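Local coordinates for protein FTT_1639c (Francisella tularensis subsp. tularensis, PDB 7KZW) that is of unknown function but is probably a membrane protein, represented here by its beta-rich C-terminal part, at residues Y23-F28 with L91-C96; G59-Y64 with Q72-Q77. The protein carries 3 engineered substitutions. All blocks are in the same frame, centred on the assembly; numbering follows the deposited sequence. Where two conformers were deposited one is given.

Interaction 1. Residues Y23-F28 with L91-C96; sequences YNMFGF and LLKLEC. Engineered in segment 23-28: Met25 (natural residue Ile).
A classic beta bulge interrupts the antiparallel ladder between strands 21-27 and 90-97, where Leu91 and Leu92 both stand opposite Phe26. Phe26 O takes two backbone N-H groups at once: Leu91 N lies in the carbonyl plane at 2.8 Å from Phe26 O, whereas Leu92 N approaches the same oxygen from above that plane. From Phe26 back toward Tyr23 the pairing is regular. The bond from Phe26 N to Leu92 O is almost straight (177°), and Asn24 and Leu94 exchange N-H and C=O in both directions. These strands sit inside a mixed sheet, and one face, carrying Phe26, Leu92 and Leu94, turns to the buried side, against Tyr105 and Val107 of strand 102-111. There the Phe26 ring runs alongside Leu94, with Leu94 CB at the ring edge, 4.1 Å from Phe26 CE2. On the other face Lys93, fully extended, crosses two side chains. Its CB lies 3.8 Å from SE of Met25, an engineered residue present as selenomethionine, whose chain, bent at chi2 and chi3, folds CE back onto Lys93 CG and CD. Farther out, Lys93 CE meets Tyr23 CB at 3.8 Å, and Lys93 NZ makes a salt bridge to Glu95 OE2 at 3.1 Å, its hydrogen bond weak.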
loop_
_atom_site.group_PDB
_atom_site.type_symbol
_atom_site.label_atom_id
_atom_site.label_comp_id
_atom_site.label_asym_id
_atom_site.label_seq_id
_atom_site.Cartn_x
_atom_site.Cartn_y
_atom_site.Cartn_z
ATOM N N TYR A 23 1.387 -0.614 10.742
ATOM C CA TYR A 23 1.263 -0.339 9.326
ATOM C C TYR A 23 2.370 -0.990 8.530
ATOM O O TYR A 23 3.448 -1.357 9.039
ATOM C CB TYR A 23 1.220 1.168 9.043
ATOM C CG TYR A 23 2.559 1.802 9.236
ATOM C CD1 TYR A 23 3.452 1.917 8.164
ATOM C CD2 TYR A 23 2.978 2.239 10.492
ATOM C CE1 TYR A 23 4.703 2.492 8.349
ATOM C CE2 TYR A 23 4.281 2.794 10.687
ATOM C CZ TYR A 23 5.110 2.903 9.595
ATOM O OH TYR A 23 6.381 3.476 9.735
ATOM N N ASN A 24 2.086 -1.156 7.237
ATOM C CA ASN A 24 3.089 -1.458 6.207
ATOM C C ASN A 24 2.932 -0.387 5.136
ATOM O O ASN A 24 1.800 -0.113 4.673
ATOM C CB ASN A 24 2.845 -2.812 5.516
ATOM C CG ASN A 24 3.355 -4.049 6.283
ATOM O OD1 ASN A 24 3.371 -5.140 5.711
ATOM N ND2 ASN A 24 3.885 -3.880 7.526
HETATM N N MSE A 25 4.038 0.219 4.702
HETATM C CA MSE A 25 4.021 1.183 3.607
HETATM C C MSE A 25 4.676 0.532 2.396
HETATM O O MSE A 25 5.818 0.084 2.501
HETATM C CB MSE A 25 4.832 2.418 4.016
HETATM C CG MSE A 25 4.810 3.535 3.013
HETATM SE SE MSE A 25 3.103 4.399 2.895
HETATM C CE MSE A 25 3.163 5.461 4.498
ATOM N N PHE A 26 3.953 0.501 1.278
ATOM C CA PHE A 26 4.454 -0.068 0.036
ATOM C C PHE A 26 4.775 1.034 -0.947
ATOM O O PHE A 26 4.026 2.034 -1.035
ATOM C CB PHE A 26 3.420 -1.005 -0.572
ATOM C CG PHE A 26 3.045 -2.134 0.343
ATOM C CD1 PHE A 26 3.896 -3.201 0.493
ATOM C CD2 PHE A 26 1.884 -2.101 1.101
ATOM C CE1 PHE A 26 3.586 -4.259 1.345
ATOM C CE2 PHE A 26 1.551 -3.144 1.949
ATOM C CZ PHE A 26 2.400 -4.213 2.083
ATOM N N GLY A 27 5.857 0.869 -1.699
ATOM C CA GLY A 27 6.262 1.859 -2.678
ATOM C C GLY A 27 7.697 1.596 -3.106
ATOM O O GLY A 27 8.211 0.499 -2.914
ATOM N N PHE A 28 8.348 2.639 -3.621
ATOM C CA PHE A 28 9.656 2.470 -4.251
ATOM C C PHE A 28 10.692 3.379 -3.596
ATOM O O PHE A 28 10.365 4.406 -2.993
ATOM C CB PHE A 28 9.587 2.795 -5.752
ATOM C CG PHE A 28 8.585 1.949 -6.486
ATOM C CD1 PHE A 28 8.942 0.686 -6.926
ATOM C CD2 PHE A 28 7.288 2.421 -6.750
ATOM C CE1 PHE A 28 8.038 -0.150 -7.566
ATOM C CE2 PHE A 28 6.371 1.606 -7.430
ATOM C CZ PHE A 28 6.760 0.317 -7.845
ATOM N N LEU A 91 3.111 4.230 -2.470
ATOM C CA LEU A 91 1.890 3.902 -3.201
ATOM C C LEU A 91 0.729 3.601 -2.250
ATOM O O LEU A 91 -0.400 4.036 -2.486
ATOM C CB LEU A 91 2.114 2.727 -4.170
ATOM C CG LEU A 91 0.909 2.544 -5.102
ATOM C CD1 LEU A 91 0.788 3.680 -6.178
ATOM C CD2 LEU A 91 1.074 1.197 -5.810
ATOM N N LEU A 92 0.962 2.738 -1.239
ATOM C CA LEU A 92 -0.131 2.263 -0.398
ATOM C C LEU A 92 0.347 2.226 1.028
ATOM O O LEU A 92 1.402 1.654 1.308
ATOM C CB LEU A 92 -0.513 0.829 -0.765
ATOM C CG LEU A 92 -1.063 0.583 -2.147
ATOM C CD1 LEU A 92 -1.229 -0.980 -2.367
ATOM C CD2 LEU A 92 -2.437 1.254 -2.367
ATOM N N LYS A 93 -0.487 2.730 1.942
ATOM C CA LYS A 93 -0.276 2.492 3.376
ATOM C C LYS A 93 -1.346 1.537 3.869
ATOM O O LYS A 93 -2.541 1.849 3.829
ATOM C CB LYS A 93 -0.390 3.774 4.171
ATOM C CG LYS A 93 0.045 3.532 5.616
ATOM C CD LYS A 93 -0.103 4.855 6.381
ATOM C CE LYS A 93 0.354 4.668 7.845
ATOM N NZ LYS A 93 0.211 5.937 8.653
ATOM N N LEU A 94 -0.963 0.351 4.314
ATOM C CA LEU A 94 -1.915 -0.619 4.890
ATOM C C LEU A 94 -1.834 -0.469 6.399
ATOM O O LEU A 94 -0.748 -0.595 6.975
ATOM C CB LEU A 94 -1.511 -2.030 4.498
ATOM C CG LEU A 94 -2.389 -3.136 5.101
ATOM C CD1 LEU A 94 -3.854 -2.982 4.771
ATOM C CD2 LEU A 94 -1.837 -4.485 4.641
ATOM N N GLU A 95 -2.960 -0.114 7.024
ATOM C CA GLU A 95 -3.001 0.195 8.461
ATOM C C GLU A 95 -3.919 -0.787 9.164
ATOM O O GLU A 95 -4.937 -1.217 8.595
ATOM C CB GLU A 95 -3.657 1.581 8.702
ATOM C CG GLU A 95 -2.867 2.727 8.160
ATOM C CD GLU A 95 -3.476 4.067 8.554
ATOM O OE1 GLU A 95 -4.689 4.124 8.873
ATOM O OE2 GLU A 95 -2.743 5.052 8.538
ATOM N N CYS A 96 -3.530 -1.184 10.297
ATOM C CA CYS A 96 -4.475 -1.945 11.211
ATOM C C CYS A 96 -4.676 -1.217 12.588
ATOM O O CYS A 96 -3.835 -0.414 13.062
ATOM C CB CYS A 96 -3.937 -3.360 11.420
ATOM S SG CYS A 96 -2.374 -3.458 12.347
#

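Interaction 2. Residues G59-Y64 with Q72-Q77; sequences GCKFIY and QGEITQ
The Tyr64 ring lies across the opposite strand, with the backbone of Gly73 over one of its faces. Its CG occupies the crowded position between backbone N and carbonyl carbon (chi1 56°), which swings the ring over the neighbouring chain. Gly73, having no side chain, lets its CA lie against the ring face, 3.9 Å from the Tyr64 ring centroid in a CH-pi contact. At the far end of the ring a water in its plane bonds to Tyr64 OH at 2.6 Å and, weakly, to Glu74 O. On the side of the sheet that carries Tyr64, Phe62 and Ile75, Ile75 CG2 packs against Phe62 CB at 3.7 Å and lies near Tyr64 CE2; Phe81 of strand 79-83 stacks on the Tyr64 ring.

The opposite side of the sheet, with Ile63 and Glu74, is polar at its tips. Lys61 and Glu74 run side by side, pointing the same way, both extended beyond CG. Their salt bridge is long and its hydrogen bonds weak, 3.4 Å from Lys61 NZ to Glu74 OE2, but a second water joins the same two atoms. Ile63 CD1 lies alongside the stem of Glu74, 3.4 Å from Glu74 CG, while Ile63 crosses Gln72 obliquely, its CG2 3.5 Å from Gln72 OE1. Reciprocal backbone bonds link Phe62 with Ile75 and Tyr64 with Gly73, the ladder of an antiparallel beta hairpin at one edge of the sheet, formed by strand 72-75.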
loop_
_atom_site.group_PDB
_atom_site.type_symbol
_atom_site.label_atom_id
_atom_site.label_comp_id
_atom_site.label_asym_id
_atom_site.label_seq_id
_atom_site.Cartn_x
_atom_site.Cartn_y
_atom_site.Cartn_z
ATOM N N GLY A 59 -10.496 -4.575 11.195
ATOM C CA GLY A 59 -9.788 -3.384 11.630
ATOM C C GLY A 59 -8.706 -2.840 10.718
ATOM O O GLY A 59 -7.895 -2.016 11.183
ATOM N N CYS A 60 -8.696 -3.204 9.438
ATOM C CA CYS A 60 -7.601 -2.737 8.577
ATOM C C CYS A 60 -8.135 -2.012 7.350
ATOM O O CYS A 60 -9.273 -2.192 6.907
ATOM C CB CYS A 60 -6.788 -3.937 8.068
ATOM S SG CYS A 60 -6.128 -4.941 9.445
ATOM N N LYS A 61 -7.275 -1.168 6.783
ATOM C CA LYS A 61 -7.655 -0.402 5.592
ATOM C C LYS A 61 -6.393 -0.018 4.820
ATOM O O LYS A 61 -5.317 0.164 5.399
ATOM C CB LYS A 61 -8.421 0.868 5.960
ATOM C CG LYS A 61 -7.621 1.838 6.813
ATOM C CD LYS A 61 -8.520 3.054 7.225
ATOM C CE LYS A 61 -7.761 4.062 8.085
ATOM N NZ LYS A 61 -8.696 5.185 8.458
ATOM N N PHE A 62 -6.537 0.120 3.501
ATOM C CA PHE A 62 -5.471 0.679 2.681
ATOM C C PHE A 62 -5.779 2.141 2.411
ATOM O O PHE A 62 -6.922 2.500 2.110
ATOM C CB PHE A 62 -5.463 0.013 1.294
ATOM C CG PHE A 62 -4.928 -1.424 1.273
ATOM C CD1 PHE A 62 -3.565 -1.684 1.102
ATOM C CD2 PHE A 62 -5.813 -2.481 1.445
ATOM C CE1 PHE A 62 -3.114 -3.017 1.036
ATOM C CE2 PHE A 62 -5.351 -3.828 1.387
ATOM C CZ PHE A 62 -4.027 -4.073 1.232
ATOM N N ILE A 63 -4.759 2.967 2.506
ATOM C CA ILE A 63 -4.786 4.397 2.178
ATOM C C ILE A 63 -3.953 4.599 0.928
ATOM O O ILE A 63 -2.869 4.004 0.800
ATOM C CB ILE A 63 -4.169 5.233 3.326
ATOM C CG1 ILE A 63 -4.742 4.791 4.672
ATOM C CG2 ILE A 63 -4.373 6.739 3.069
ATOM C CD1 ILE A 63 -6.168 5.089 4.738
ATOM N N TYR A 64 -4.443 5.418 -0.009
ATOM C CA TYR A 64 -3.685 5.709 -1.231
ATOM C C TYR A 64 -3.920 7.153 -1.623
ATOM O O TYR A 64 -4.799 7.805 -1.081
ATOM C CB TYR A 64 -4.120 4.769 -2.374
ATOM C CG TYR A 64 -5.585 4.771 -2.725
ATOM C CD1 TYR A 64 -6.054 5.506 -3.789
ATOM C CD2 TYR A 64 -6.486 4.008 -2.003
ATOM C CE1 TYR A 64 -7.398 5.501 -4.125
ATOM C CE2 TYR A 64 -7.819 3.963 -2.348
ATOM C CZ TYR A 64 -8.299 4.706 -3.434
ATOM O OH TYR A 64 -9.640 4.717 -3.788
ATOM N N GLN A 72 -6.560 11.792 -0.398
ATOM C CA GLN A 72 -6.495 10.383 -0.010
ATOM C C GLN A 72 -7.762 9.637 -0.346
ATOM O O GLN A 72 -8.882 10.170 -0.271
ATOM C CB GLN A 72 -6.184 10.175 1.465
ATOM C CG GLN A 72 -4.775 10.648 1.785
ATOM C CD GLN A 72 -4.412 10.449 3.268
ATOM O OE1 GLN A 72 -5.248 10.002 4.061
ATOM N NE2 GLN A 72 -3.160 10.739 3.621
ATOM N N GLY A 73 -7.576 8.388 -0.705
ATOM C CA GLY A 73 -8.628 7.415 -0.798
ATOM C C GLY A 73 -8.393 6.279 0.193
ATOM O O GLY A 73 -7.272 6.102 0.678
ATOM N N GLU A 74 -9.444 5.529 0.516
ATOM C CA GLU A 74 -9.315 4.383 1.409
ATOM C C GLU A 74 -10.110 3.218 0.874
ATOM O O GLU A 74 -11.140 3.397 0.208
ATOM C CB GLU A 74 -9.794 4.727 2.830
ATOM C CG GLU A 74 -9.203 6.017 3.412
ATOM C CD GLU A 74 -9.495 6.182 4.925
ATOM O OE1 GLU A 74 -10.405 5.486 5.425
ATOM O OE2 GLU A 74 -8.818 7.026 5.580
ATOM N N ILE A 75 -9.613 2.017 1.120
ATOM C CA ILE A 75 -10.370 0.834 0.678
ATOM C C ILE A 75 -10.146 -0.279 1.685
ATOM O O ILE A 75 -9.046 -0.430 2.244
ATOM C CB ILE A 75 -9.985 0.431 -0.753
ATOM C CG1 ILE A 75 -10.843 -0.763 -1.246
ATOM C CG2 ILE A 75 -8.494 0.172 -0.899
ATOM C CD1 ILE A 75 -10.693 -0.915 -2.798
ATOM N N THR A 76 -11.203 -1.044 1.942
ATOM C CA THR A 76 -11.185 -2.082 2.966
ATOM C C THR A 76 -11.608 -3.440 2.434
ATOM O O THR A 76 -11.679 -4.396 3.210
ATOM C CB THR A 76 -12.090 -1.729 4.132
ATOM O OG1 THR A 76 -13.446 -1.656 3.659
ATOM C CG2 THR A 76 -11.663 -0.412 4.733
ATOM N N GLN A 77 -11.929 -3.537 1.147
ATOM C CA GLN A 77 -12.535 -4.763 0.608
ATOM C C GLN A 77 -12.077 -4.859 -0.831
ATOM O O GLN A 77 -11.499 -3.927 -1.381
ATOM C CB GLN A 77 -14.064 -4.666 0.667
ATOM C CG GLN A 77 -14.566 -3.464 -0.139
ATOM C CD GLN A 77 -16.102 -3.270 -0.065
ATOM O OE1 GLN A 77 -16.726 -3.477 0.978
ATOM N NE2 GLN A 77 -16.701 -2.860 -1.181
HETATM O O HOH W 1 -7.689 7.705 7.620
HETATM O O HOH W 2 -11.653 3.140 -3.113
#

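How the interactions relate
From the N terminus the chain runs through strand 6-16 into strand 21-27, which does not meet its partner in interaction 1 until strand 90-97, closing a loop of 62 residues. Interaction 2 is nested within that loop: strand 60-65 turns back after a short connection and pairs with 72-75, a local hairpin. The two contacts do not cross. Strand 90-97 lies between 21-27 and 60-65, so it joins both: Lys93 O is 2.8 Å from Ile63 N, and Glu95 N 2.9 Å from Lys61 O, each probably a hydrogen bond. Interaction 1 thus belongs to the buried middle of the sheet, and interaction 2 carries it outward to its exposed margin.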